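Long-range contacts in Non-atp dependent l-selective hydantoinase (PDB 1GKR), which catalyses the zinc-dependent hydrolysis of hydantoin rings, cleaving aryl derivatives more readily than alkyl ones, with a stereoselectivity that depends on the substrate: residues D3-N8 / V39-T44; E165-F170 / Q228-C233; P265-I270 / P286-A291. All blocks are in the same frame, centred on the assembly; numbering follows the deposited sequence.

The three contacts follow one another along the chain and do not touch. Contact 1 lies in the small beta-domain beside the barrel, its centre about 42 Å from that of contact 3 and about 49 Å from that of contact 2, away from the metal site. Contacts 2 and 3 both belong to the metal-dependent hydrolase barrel, with centres about 29 Å apart and nearest atoms about 14 Å apart. Contact 2 joins two outer helices, and the side chain of Phe-170 is about 11 Å from that of the zinc ligand His-183. Contact 3 comes closest to the metals: the Pro-286 side chain lies about 5 Å from a zinc ion.

Contact 1 of 3, residues D3-N8 / V39-T44; sequences DVIVKN and VEASRT
Val-4 and Ile-5 on strand 2-7 pair in parallel with Arg-43 and Thr-44, where the chain enters strand 44-46, in the small beta-domain that flanks the barrel in this hydrolase family. Arg-43 makes both backbone bonds of the pairing, to the residues flanking Val-4: its N donates to Asp-3 O (3.1 Å), and its O accepts from Ile-5 N (3.1 Å). The same Arg-43 O takes a CA-H...O contact from Val-4 CA. On the opposite edge, strand 2-7 pairs with strand 16-25, where Asp-3 and Val-4 together face Val-24 in a classic beta bulge; the Asp-3 carboxylate turns to Asp-26 N.

Ile-5 carries most of the apolar contact. Its CG1 is anti to the carbonyl carbon (chi1 -76°) and meets Ala-41 CB at 3.6 Å. The chain then runs on extended, and chi2 of 179° places CD1 where it touches both Ala-41 CB (3.8 Å) and Val-39 CG2 (3.3 Å); the isoleucine and Val-39 side chains cross obliquely. Ile-5 CG1 and CD1 thus lie on the face that carries Thr-44, against Ala-41 and Val-39, and Leu-23 and Thr-36 pack against the isoleucine as well.

The other face holds Val-4 and Arg-43. Val-4 CG2 sits 3.6 Å from Arg-43 O and 4.2 Å from Arg-43 CG. It is this first part of the arginine side chain that meets the valine, and the rest leads away from strand 2-7.

At the far end, Lys-7 runs past Thr-44 on its way to a long, weak ion pair with Asp-46. Here methylene meets methyl: Lys-7 CE lies 3.8 Å from Thr-44 CG2.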
ATOM      1  N   ASP A   3     -11.649 -21.845  49.854  1.00 37.00           N
ATOM      2  CA  ASP A   3     -11.763 -20.590  50.580  1.00 32.97           C
ATOM      3  C   ASP A   3     -13.030 -19.860  50.186  1.00 31.33           C
ATOM      4  O   ASP A   3     -13.728 -19.323  51.043  1.00 33.43           O
ATOM      5  CB  ASP A   3     -10.547 -19.691  50.331  1.00 34.28           C
ATOM      6  CG  ASP A   3      -9.238 -20.349  50.732  1.00 35.49           C
ATOM      7  OD1 ASP A   3      -9.239 -21.128  51.708  1.00 38.04           O
ATOM      8  OD2 ASP A   3      -8.203 -20.082  50.084  1.00 34.70           O
ATOM      9  N   VAL A   4     -13.337 -19.836  48.896  1.00 28.19           N
ATOM     10  CA  VAL A   4     -14.545 -19.162  48.436  1.00 24.97           C
ATOM     11  C   VAL A   4     -15.020 -19.713  47.105  1.00 25.31           C
ATOM     12  O   VAL A   4     -14.223 -20.181  46.291  1.00 25.57           O
ATOM     13  CB  VAL A   4     -14.327 -17.624  48.306  1.00 22.09           C
ATOM     14  CG1 VAL A   4     -13.085 -17.348  47.525  1.00 19.91           C
ATOM     15  CG2 VAL A   4     -15.521 -16.963  47.619  1.00 20.66           C
ATOM     16  N   ILE A   5     -16.333 -19.670  46.908  1.00 23.74           N
ATOM     17  CA  ILE A   5     -16.956 -20.128  45.683  1.00 24.16           C
ATOM     18  C   ILE A   5     -17.878 -19.034  45.184  1.00 25.42           C
ATOM     19  O   ILE A   5     -18.738 -18.544  45.922  1.00 26.45           O
ATOM     20  CB  ILE A   5     -17.795 -21.401  45.903  1.00 25.94           C
ATOM     21  CG1 ILE A   5     -16.877 -22.610  46.031  1.00 27.58           C
ATOM     22  CG2 ILE A   5     -18.746 -21.627  44.728  1.00 26.23           C
ATOM     23  CD1 ILE A   5     -17.628 -23.899  46.276  1.00 27.46           C
ATOM     24  N   VAL A   6     -17.681 -18.630  43.935  1.00 24.26           N
ATOM     25  CA  VAL A   6     -18.530 -17.613  43.334  1.00 22.71           C
ATOM     26  C   VAL A   6     -19.379 -18.434  42.389  1.00 25.94           C
ATOM     27  O   VAL A   6     -18.863 -18.998  41.421  1.00 25.46           O
ATOM     28  CB  VAL A   6     -17.719 -16.591  42.515  1.00 19.34           C
ATOM     29  CG1 VAL A   6     -18.619 -15.457  42.091  1.00 14.07           C
ATOM     30  CG2 VAL A   6     -16.539 -16.078  43.327  1.00 13.33           C
ATOM     31  N   LYS A   7     -20.672 -18.540  42.668  1.00 28.45           N
ATOM     32  CA  LYS A   7     -21.495 -19.340  41.786  1.00 29.82           C
ATOM     33  C   LYS A   7     -22.512 -18.611  40.940  1.00 27.78           C
ATOM     34  O   LYS A   7     -22.884 -17.471  41.231  1.00 26.63           O
ATOM     35  CB  LYS A   7     -22.156 -20.481  42.562  1.00 34.71           C
ATOM     36  CG  LYS A   7     -22.852 -20.132  43.837  1.00 39.21           C
ATOM     37  CD  LYS A   7     -23.064 -21.435  44.613  1.00 48.40           C
ATOM     38  CE  LYS A   7     -24.097 -21.280  45.720  1.00 57.42           C
ATOM     39  NZ  LYS A   7     -25.451 -20.878  45.195  1.00 61.53           N
ATOM     40  N   ASN A   8     -22.929 -19.293  39.873  1.00 26.04           N
ATOM     41  CA  ASN A   8     -23.884 -18.775  38.910  1.00 25.94           C
ATOM     42  C   ASN A   8     -23.274 -17.589  38.209  1.00 24.27           C
ATOM     43  O   ASN A   8     -23.862 -16.509  38.147  1.00 22.88           O
ATOM     44  CB  ASN A   8     -25.179 -18.373  39.601  1.00 29.52           C
ATOM     45  CG  ASN A   8     -25.759 -19.505  40.403  1.00 34.15           C
ATOM     46  OD1 ASN A   8     -25.899 -20.620  39.900  1.00 37.91           O
ATOM     47  ND2 ASN A   8     -26.091 -19.237  41.664  1.00 37.47           N
ATOM     48  N   VAL A  39     -19.843 -29.123  47.329  1.00 56.65           N
ATOM     49  CA  VAL A  39     -18.474 -28.792  47.705  1.00 53.20           C
ATOM     50  C   VAL A  39     -18.578 -27.766  48.814  1.00 51.55           C
ATOM     51  O   VAL A  39     -19.496 -26.943  48.820  1.00 50.73           O
ATOM     52  CB  VAL A  39     -17.659 -28.189  46.536  1.00 51.82           C
ATOM     53  CG1 VAL A  39     -17.330 -29.258  45.520  1.00 50.55           C
ATOM     54  CG2 VAL A  39     -18.433 -27.084  45.886  1.00 52.14           C
ATOM     55  N   GLU A  40     -17.651 -27.820  49.760  1.00 49.69           N
ATOM     56  CA  GLU A  40     -17.684 -26.878  50.863  1.00 49.03           C
ATOM     57  C   GLU A  40     -16.677 -25.763  50.705  1.00 45.89           C
ATOM     58  O   GLU A  40     -15.532 -25.996  50.320  1.00 45.01           O
ATOM     59  CB  GLU A  40     -17.413 -27.592  52.171  1.00 53.80           C
ATOM     60  CG  GLU A  40     -18.417 -28.644  52.531  1.00 62.33           C
ATOM     61  CD  GLU A  40     -18.020 -29.346  53.804  1.00 68.97           C
ATOM     62  OE1 GLU A  40     -17.981 -28.666  54.854  1.00 72.64           O
ATOM     63  OE2 GLU A  40     -17.727 -30.564  53.756  1.00 71.68           O
ATOM     64  N   ALA A  41     -17.114 -24.551  51.021  1.00 41.90           N
ATOM     65  CA  ALA A  41     -16.268 -23.376  50.940  1.00 40.94           C
ATOM     66  C   ALA A  41     -16.528 -22.513  52.167  1.00 40.04           C
ATOM     67  O   ALA A  41     -17.661 -22.422  52.631  1.00 41.37           O
ATOM     68  CB  ALA A  41     -16.582 -22.595  49.669  1.00 40.82           C
ATOM     69  N   SER A  42     -15.482 -21.884  52.693  1.00 38.50           N
ATOM     70  CA  SER A  42     -15.621 -21.025  53.867  1.00 36.41           C
ATOM     71  C   SER A  42     -16.606 -19.905  53.593  1.00 35.83           C
ATOM     72  O   SER A  42     -17.413 -19.551  54.442  1.00 37.63           O
ATOM     73  CB  SER A  42     -14.283 -20.388  54.239  1.00 35.21           C
ATOM     74  OG  SER A  42     -13.251 -21.351  54.335  1.00 40.87           O
ATOM     75  N   ARG A  43     -16.529 -19.344  52.395  1.00 35.18           N
ATOM     76  CA  ARG A  43     -17.385 -18.236  52.014  1.00 34.38           C
ATOM     77  C   ARG A  43     -18.019 -18.543  50.659  1.00 30.35           C
ATOM     78  O   ARG A  43     -17.409 -19.184  49.815  1.00 30.05           O
ATOM     79  CB  ARG A  43     -16.519 -16.962  51.965  1.00 39.28           C
ATOM     80  CG  ARG A  43     -17.138 -15.714  51.312  1.00 49.55           C
ATOM     81  CD  ARG A  43     -18.047 -14.882  52.241  1.00 55.23           C
ATOM     82  NE  ARG A  43     -18.486 -13.622  51.619  1.00 57.42           N
ATOM     83  CZ  ARG A  43     -17.729 -12.529  51.475  1.00 58.82           C
ATOM     84  NH1 ARG A  43     -16.466 -12.508  51.914  1.00 57.70           N
ATOM     85  NH2 ARG A  43     -18.237 -11.453  50.882  1.00 57.57           N
ATOM     86  N   THR A  44     -19.255 -18.103  50.462  1.00 27.17           N
ATOM     87  CA  THR A  44     -19.940 -18.326  49.203  1.00 25.35           C
ATOM     88  C   THR A  44     -20.547 -17.042  48.651  1.00 27.47           C
ATOM     89  O   THR A  44     -21.243 -16.310  49.355  1.00 28.35           O
ATOM     90  CB  THR A  44     -21.042 -19.392  49.353  1.00 25.02           C
ATOM     91  OG1 THR A  44     -20.457 -20.687  49.205  1.00 26.82           O
ATOM     92  CG2 THR A  44     -22.125 -19.223  48.304  1.00 22.56           C
TER

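Contact 2 of 3, residues E165-F170 / Q228-C233; sequences ELFEIF and QKEAGC
Two helices of the outer layer of the TIM barrel meet where Phe-170, on helix 163-176, packs against Ala-231 and Cys-233 at the close of helix 214-231. No hydrogen bond crosses between the segments; the contact is apolar, with a sulfur-aromatic element. The two segments come nearest at Phe-170 and Ala-231, whose CB atoms are 3.5 Å apart, an approach consistent with the small side chain of Ala-231.

Gly-232, with positive phi, takes the chain out of the helix and brings Cys-233 round to the Phe-170 ring. With chi1 54°, Cys-233 SG lies between its own backbone N and carbonyl carbon, and approaches the ring obliquely, 3.5 Å from Phe-170 CG and 4.0 Å from the ring centroid, 30° off the ring normal. Its CB rests near Phe-170 O (3.5 Å).

The Phe-170 ring also reaches helix 214-231 itself. Gln-228 N comes to the edge near the ring plane, 3.7 Å from Phe-170 CE2, and Gln-228 CB is close to the same carbon. Ile-180 of strand 179-182 touches both Phe-170 and Cys-233, tying the pair to the barrel wall. An alanine in place of Phe-170 would keep the CB contact to Ala-231 but would probably leave the Cys-233 sulfur without its aromatic partner and open a gap beside Gln-228.

One turn earlier, the Phe-167 ring meets Glu-230 and also the ring of Phe-215 of the second subunit, so the helix pair reaches into the tetramer interface. Within the chain, Phe-167 CE1 touches the aliphatic part of Glu-230, 4.2 Å from its CG.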
ATOM      1  N   GLU A 165      18.762   8.774  21.170  1.00 12.91           N
ATOM      2  CA  GLU A 165      18.618   8.241  22.520  1.00 14.26           C
ATOM      3  C   GLU A 165      17.482   7.228  22.530  1.00 12.80           C
ATOM      4  O   GLU A 165      17.590   6.157  23.133  1.00 12.04           O
ATOM      5  CB  GLU A 165      18.336   9.377  23.508  1.00 16.84           C
ATOM      6  CG  GLU A 165      19.202  10.590  23.255  1.00 22.66           C
ATOM      7  CD  GLU A 165      19.126  11.609  24.355  1.00 26.41           C
ATOM      8  OE1 GLU A 165      19.798  11.405  25.384  1.00 33.26           O
ATOM      9  OE2 GLU A 165      18.393  12.609  24.194  1.00 27.77           O
ATOM     10  N   LEU A 166      16.390   7.577  21.852  1.00 12.17           N
ATOM     11  CA  LEU A 166      15.240   6.692  21.757  1.00 11.63           C
ATOM     12  C   LEU A 166      15.659   5.385  21.082  1.00 12.27           C
ATOM     13  O   LEU A 166      15.259   4.300  21.502  1.00 11.01           O
ATOM     14  CB  LEU A 166      14.122   7.351  20.950  1.00 10.91           C
ATOM     15  CG  LEU A 166      12.836   6.522  20.814  1.00 10.87           C
ATOM     16  CD1 LEU A 166      12.273   6.187  22.192  1.00  7.61           C
ATOM     17  CD2 LEU A 166      11.827   7.295  20.009  1.00  9.91           C
ATOM     18  N   PHE A 167      16.474   5.487  20.038  1.00 12.04           N
ATOM     19  CA  PHE A 167      16.938   4.296  19.343  1.00 12.00           C
ATOM     20  C   PHE A 167      17.791   3.409  20.241  1.00 13.23           C
ATOM     21  O   PHE A 167      17.662   2.183  20.213  1.00 11.64           O
ATOM     22  CB  PHE A 167      17.741   4.671  18.108  1.00 11.44           C
ATOM     23  CG  PHE A 167      18.196   3.488  17.319  1.00 12.16           C
ATOM     24  CD1 PHE A 167      17.271   2.689  16.652  1.00 14.24           C
ATOM     25  CD2 PHE A 167      19.537   3.146  17.269  1.00 10.15           C
ATOM     26  CE1 PHE A 167      17.676   1.561  15.946  1.00 13.13           C
ATOM     27  CE2 PHE A 167      19.957   2.022  16.568  1.00 13.30           C
ATOM     28  CZ  PHE A 167      19.022   1.227  15.904  1.00 14.60           C
ATOM     29  N   GLU A 168      18.666   4.020  21.037  1.00 15.78           N
ATOM     30  CA  GLU A 168      19.522   3.236  21.931  1.00 18.72           C
ATOM     31  C   GLU A 168      18.679   2.545  22.994  1.00 18.79           C
ATOM     32  O   GLU A 168      18.981   1.425  23.414  1.00 20.32           O
ATOM     33  CB  GLU A 168      20.572   4.122  22.599  1.00 20.06           C
ATOM     34  CG  GLU A 168      21.556   4.720  21.621  1.00 26.53           C
ATOM     35  CD  GLU A 168      22.719   5.407  22.305  1.00 31.41           C
ATOM     36  OE1 GLU A 168      22.480   6.248  23.213  1.00 30.52           O
ATOM     37  OE2 GLU A 168      23.873   5.104  21.919  1.00 33.52           O
ATOM     38  N   ILE A 169      17.617   3.221  23.426  1.00 17.34           N
ATOM     39  CA  ILE A 169      16.730   2.660  24.428  1.00 13.17           C
ATOM     40  C   ILE A 169      16.017   1.461  23.821  1.00 11.88           C
ATOM     41  O   ILE A 169      15.887   0.432  24.471  1.00  8.80           O
ATOM     42  CB  ILE A 169      15.714   3.707  24.902  1.00 14.18           C
ATOM     43  CG1 ILE A 169      16.453   4.806  25.661  1.00 12.44           C
ATOM     44  CG2 ILE A 169      14.635   3.056  25.768  1.00 11.12           C
ATOM     45  CD1 ILE A 169      15.554   5.944  26.138  1.00 16.17           C
ATOM     46  N   PHE A 170      15.574   1.591  22.570  1.00 12.27           N
ATOM     47  CA  PHE A 170      14.891   0.498  21.881  1.00 12.79           C
ATOM     48  C   PHE A 170      15.797  -0.723  21.838  1.00 16.89           C
ATOM     49  O   PHE A 170      15.347  -1.847  22.090  1.00 17.21           O
ATOM     50  CB  PHE A 170      14.531   0.895  20.455  1.00 15.37           C
ATOM     51  CG  PHE A 170      13.225   1.646  20.329  1.00 14.43           C
ATOM     52  CD1 PHE A 170      12.605   2.203  21.441  1.00 16.22           C
ATOM     53  CD2 PHE A 170      12.642   1.828  19.082  1.00 11.62           C
ATOM     54  CE1 PHE A 170      11.422   2.934  21.304  1.00 14.79           C
ATOM     55  CE2 PHE A 170      11.466   2.551  18.940  1.00 12.43           C
ATOM     56  CZ  PHE A 170      10.856   3.106  20.056  1.00 13.86           C
ATOM     57  N   GLN A 228      11.372   1.076  15.593  1.00 13.03           N
ATOM     58  CA  GLN A 228      11.181  -0.229  16.208  1.00 15.78           C
ATOM     59  C   GLN A 228      11.424  -1.265  15.110  1.00 17.39           C
ATOM     60  O   GLN A 228      12.027  -2.320  15.340  1.00 15.30           O
ATOM     61  CB  GLN A 228       9.778  -0.353  16.815  1.00 14.64           C
ATOM     62  CG  GLN A 228       8.832  -1.193  16.019  1.00 19.33           C
ATOM     63  CD  GLN A 228       9.061  -2.667  16.211  1.00 18.07           C
ATOM     64  OE1 GLN A 228       8.852  -3.444  15.296  1.00 23.62           O
ATOM     65  NE2 GLN A 228       9.480  -3.062  17.404  1.00 17.72           N
ATOM     66  N   LYS A 229      10.981  -0.931  13.906  1.00 17.85           N
ATOM     67  CA  LYS A 229      11.160  -1.793  12.752  1.00 19.50           C
ATOM     68  C   LYS A 229      12.609  -2.263  12.693  1.00 20.72           C
ATOM     69  O   LYS A 229      12.891  -3.398  12.319  1.00 23.93           O
ATOM     70  CB  LYS A 229      10.810  -1.006  11.493  1.00 20.21           C
ATOM     71  CG  LYS A 229      11.168  -1.655  10.173  1.00 24.86           C
ATOM     72  CD  LYS A 229      10.311  -2.859   9.871  1.00 31.73           C
ATOM     73  CE  LYS A 229      10.345  -3.202   8.378  1.00 32.65           C
ATOM     74  NZ  LYS A 229       9.716  -2.139   7.528  1.00 33.35           N
ATOM     75  N   GLU A 230      13.522  -1.382  13.082  1.00 19.96           N
ATOM     76  CA  GLU A 230      14.951  -1.669  13.066  1.00 18.17           C
ATOM     77  C   GLU A 230      15.472  -2.292  14.365  1.00 17.98           C
ATOM     78  O   GLU A 230      16.390  -3.091  14.337  1.00 20.15           O
ATOM     79  CB  GLU A 230      15.705  -0.376  12.801  1.00 19.41           C
ATOM     80  CG  GLU A 230      17.139  -0.555  12.411  1.00 26.29           C
ATOM     81  CD  GLU A 230      17.283  -1.117  11.009  1.00 34.45           C
ATOM     82  OE1 GLU A 230      16.291  -1.044  10.225  1.00 31.46           O
ATOM     83  OE2 GLU A 230      18.395  -1.617  10.698  1.00 37.37           O
ATOM     84  N   ALA A 231      14.892  -1.926  15.501  1.00 15.42           N
ATOM     85  CA  ALA A 231      15.337  -2.453  16.788  1.00 13.65           C
ATOM     86  C   ALA A 231      14.716  -3.787  17.195  1.00 15.67           C
ATOM     87  O   ALA A 231      15.363  -4.582  17.866  1.00 16.02           O
ATOM     88  CB  ALA A 231      15.076  -1.422  17.879  1.00 15.15           C
ATOM     89  N   GLY A 232      13.449  -4.001  16.835  1.00 16.50           N
ATOM     90  CA  GLY A 232      12.762  -5.244  17.160  1.00 14.89           C
ATOM     91  C   GLY A 232      12.200  -5.427  18.562  1.00 16.98           C
ATOM     92  O   GLY A 232      11.814  -6.537  18.940  1.00 18.88           O
ATOM     93  N   CYS A 233      12.147  -4.351  19.340  1.00 16.58           N
ATOM     94  CA  CYS A 233      11.634  -4.405  20.710  1.00 15.26           C
ATOM     95  C   CYS A 233      10.116  -4.313  20.731  1.00 14.79           C
ATOM     96  O   CYS A 233       9.527  -3.704  19.848  1.00 15.43           O
ATOM     97  CB  CYS A 233      12.197  -3.231  21.507  1.00 16.16           C
ATOM     98  SG  CYS A 233      11.878  -1.611  20.719  1.00 14.91           S
TER

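Contact 3 of 3, residues P265-I270 / P286-A291; sequences PQYLNI and PPVRSA
Tyr-267 OH donates to Pro-286 O over 2.6 Å, joining the short helix 265-268 to the loop before helix 291-303 in the catalytic barrel. The carbonyl oxygen lies in the plane of the phenol ring, at its edge, and the hydroxyl is tilted 16° from the carbonyl plane. Pro-286 follows a cis peptide bond; its CD also comes to the hydroxyl (3.2 Å), and the two side chains cross at about a right angle. Further along the same ring edge, Pro-287 O is 3.6 Å from Tyr-267 CE1, and Val-288 CA borders CD1.

Val-288 completes the junction by splitting its methyls. With CG1 anti to the backbone N (chi1 169°), that methyl lies against the Ile-270 carbonyl, 3.2 Å from its O, with Ile-270 CB farther off. CG2 is 4.0 Å from Gln-266 O and only loosely meets the Tyr-267 ring. Within the helical segment, Pro-265 O is held twice, by Asn-269 N and by Asn-269 ND2.

The side chains of Tyr-267 and Pro-286 both touch His-239, a ligand of the second zinc ion. Beyond Val-288, Arg-289 forms salt bridges with Glu-217 and Glu-209.

The phenol donates to the Pro-286 carbonyl in a buried contact. The hydroxyl thus links the tyrosine to the proline, two residues that both pack on a zinc ligand, consistent with a second-shell part in placing His-239.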
ATOM      1  N   PRO A 265     -10.484   5.608  27.482  1.00 12.38           N
ATOM      2  CA  PRO A 265     -11.840   6.139  27.599  1.00 10.90           C
ATOM      3  C   PRO A 265     -11.987   7.640  27.399  1.00 12.18           C
ATOM      4  O   PRO A 265     -13.059   8.095  27.030  1.00 14.67           O
ATOM      5  CB  PRO A 265     -12.294   5.646  28.973  1.00 10.53           C
ATOM      6  CG  PRO A 265     -11.023   5.400  29.718  1.00 12.86           C
ATOM      7  CD  PRO A 265     -10.082   4.863  28.687  1.00 11.01           C
ATOM      8  N   GLN A 266     -10.926   8.413  27.616  1.00 14.25           N
ATOM      9  CA  GLN A 266     -11.007   9.869  27.418  1.00 16.71           C
ATOM     10  C   GLN A 266     -11.170  10.214  25.948  1.00 16.64           C
ATOM     11  O   GLN A 266     -11.813  11.202  25.601  1.00 18.54           O
ATOM     12  CB  GLN A 266      -9.742  10.595  27.884  1.00 16.05           C
ATOM     13  CG  GLN A 266      -8.939   9.863  28.892  1.00 22.25           C
ATOM     14  CD  GLN A 266      -8.005   8.873  28.264  1.00 21.41           C
ATOM     15  OE1 GLN A 266      -6.844   9.175  28.011  1.00 22.76           O
ATOM     16  NE2 GLN A 266      -8.511   7.678  27.998  1.00 24.77           N
ATOM     17  N   TYR A 267     -10.553   9.413  25.089  1.00 15.02           N
ATOM     18  CA  TYR A 267     -10.605   9.663  23.663  1.00 14.62           C
ATOM     19  C   TYR A 267     -11.849   9.093  23.020  1.00 15.63           C
ATOM     20  O   TYR A 267     -12.283   9.581  21.978  1.00 16.68           O
ATOM     21  CB  TYR A 267      -9.354   9.097  22.999  1.00 14.26           C
ATOM     22  CG  TYR A 267      -8.104   9.780  23.470  1.00 13.25           C
ATOM     23  CD1 TYR A 267      -7.851  11.111  23.138  1.00 14.06           C
ATOM     24  CD2 TYR A 267      -7.190   9.117  24.289  1.00 12.03           C
ATOM     25  CE1 TYR A 267      -6.721  11.769  23.611  1.00 13.28           C
ATOM     26  CE2 TYR A 267      -6.054   9.764  24.773  1.00 10.37           C
ATOM     27  CZ  TYR A 267      -5.825  11.089  24.430  1.00 13.72           C
ATOM     28  OH  TYR A 267      -4.708  11.740  24.908  1.00 13.24           O
ATOM     29  N   LEU A 268     -12.426   8.066  23.637  1.00 16.16           N
ATOM     30  CA  LEU A 268     -13.632   7.444  23.096  1.00 17.09           C
ATOM     31  C   LEU A 268     -14.916   8.110  23.583  1.00 18.61           C
ATOM     32  O   LEU A 268     -15.875   8.233  22.823  1.00 18.47           O
ATOM     33  CB  LEU A 268     -13.673   5.956  23.457  1.00 15.22           C
ATOM     34  CG  LEU A 268     -12.589   5.090  22.815  1.00 14.00           C
ATOM     35  CD1 LEU A 268     -12.614   3.702  23.401  1.00 15.44           C
ATOM     36  CD2 LEU A 268     -12.812   5.030  21.335  1.00 14.10           C
ATOM     37  N   ASN A 269     -14.917   8.557  24.838  1.00 17.68           N
ATOM     38  CA  ASN A 269     -16.094   9.173  25.442  1.00 16.74           C
ATOM     39  C   ASN A 269     -16.141  10.691  25.497  1.00 17.05           C
ATOM     40  O   ASN A 269     -17.032  11.253  26.132  1.00 17.38           O
ATOM     41  CB  ASN A 269     -16.281   8.612  26.845  1.00 14.71           C
ATOM     42  CG  ASN A 269     -16.475   7.120  26.834  1.00 18.30           C
ATOM     43  OD1 ASN A 269     -17.546   6.629  26.481  1.00 20.07           O
ATOM     44  ND2 ASN A 269     -15.432   6.379  27.195  1.00 19.33           N
ATOM     45  N   ILE A 270     -15.189  11.363  24.857  1.00 16.77           N
ATOM     46  CA  ILE A 270     -15.186  12.823  24.849  1.00 16.72           C
ATOM     47  C   ILE A 270     -14.846  13.291  23.454  1.00 17.87           C
ATOM     48  O   ILE A 270     -14.095  12.641  22.729  1.00 17.67           O
ATOM     49  CB  ILE A 270     -14.164  13.410  25.820  1.00 17.98           C
ATOM     50  CG1 ILE A 270     -14.393  12.853  27.216  1.00 19.70           C
ATOM     51  CG2 ILE A 270     -14.317  14.915  25.879  1.00 18.56           C
ATOM     52  CD1 ILE A 270     -13.339  13.284  28.188  1.00 22.31           C
ATOM     53  N   PRO A 286      -1.951  13.408  24.040  1.00 14.33           N
ATOM     54  CA  PRO A 286      -2.454  14.198  22.908  1.00 15.24           C
ATOM     55  C   PRO A 286      -3.868  14.702  23.148  1.00 15.76           C
ATOM     56  O   PRO A 286      -4.617  14.126  23.934  1.00 14.65           O
ATOM     57  CB  PRO A 286      -2.441  13.212  21.746  1.00 13.09           C
ATOM     58  CG  PRO A 286      -1.513  12.171  22.173  1.00 16.62           C
ATOM     59  CD  PRO A 286      -1.774  12.014  23.634  1.00 13.12           C
ATOM     60  N   PRO A 287      -4.263  15.764  22.433  1.00 16.87           N
ATOM     61  CA  PRO A 287      -5.593  16.367  22.552  1.00 15.65           C
ATOM     62  C   PRO A 287      -6.719  15.424  22.149  1.00 17.87           C
ATOM     63  O   PRO A 287      -6.522  14.505  21.341  1.00 17.76           O
ATOM     64  CB  PRO A 287      -5.518  17.557  21.601  1.00 14.16           C
ATOM     65  CG  PRO A 287      -4.060  17.858  21.510  1.00 14.06           C
ATOM     66  CD  PRO A 287      -3.448  16.497  21.451  1.00 13.66           C
ATOM     67  N   VAL A 288      -7.897  15.650  22.722  1.00 17.87           N
ATOM     68  CA  VAL A 288      -9.066  14.867  22.363  1.00 16.32           C
ATOM     69  C   VAL A 288      -9.380  15.376  20.967  1.00 17.15           C
ATOM     70  O   VAL A 288      -9.225  16.564  20.685  1.00 16.24           O
ATOM     71  CB  VAL A 288     -10.235  15.160  23.293  1.00 16.13           C
ATOM     72  CG1 VAL A 288     -11.502  14.540  22.754  1.00 15.81           C
ATOM     73  CG2 VAL A 288      -9.933  14.602  24.661  1.00 15.90           C
ATOM     74  N   ARG A 289      -9.800  14.484  20.084  1.00 16.86           N
ATOM     75  CA  ARG A 289     -10.078  14.879  18.717  1.00 18.22           C
ATOM     76  C   ARG A 289     -11.546  15.138  18.367  1.00 19.64           C
ATOM     77  O   ARG A 289     -12.422  15.135  19.232  1.00 20.52           O
ATOM     78  CB  ARG A 289      -9.480  13.839  17.778  1.00 18.17           C
ATOM     79  CG  ARG A 289      -8.113  14.218  17.229  1.00 21.18           C
ATOM     80  CD  ARG A 289      -6.992  14.332  18.249  1.00 17.87           C
ATOM     81  NE  ARG A 289      -6.186  15.513  17.937  1.00 20.36           N
ATOM     82  CZ  ARG A 289      -4.856  15.577  17.968  1.00 20.19           C
ATOM     83  NH1 ARG A 289      -4.128  14.523  18.296  1.00 18.33           N
ATOM     84  NH2 ARG A 289      -4.249  16.714  17.674  1.00 20.10           N
ATOM     85  N   SER A 290     -11.808  15.354  17.083  1.00 21.51           N
ATOM     86  CA  SER A 290     -13.157  15.661  16.598  1.00 23.36           C
ATOM     87  C   SER A 290     -14.199  14.548  16.673  1.00 23.88           C
ATOM     88  O   SER A 290     -13.868  13.357  16.726  1.00 24.04           O
ATOM     89  CB  SER A 290     -13.099  16.141  15.149  1.00 22.31           C
ATOM     90  OG  SER A 290     -13.142  15.037  14.266  1.00 22.36           O
ATOM     91  N   ALA A 291     -15.466  14.961  16.632  1.00 24.65           N
ATOM     92  CA  ALA A 291     -16.598  14.036  16.681  1.00 24.06           C
ATOM     93  C   ALA A 291     -16.539  13.041  15.530  1.00 22.92           C
ATOM     94  O   ALA A 291     -16.848  11.866  15.703  1.00 20.53           O
ATOM     95  CB  ALA A 291     -17.907  14.812  16.632  1.00 23.95           C
TER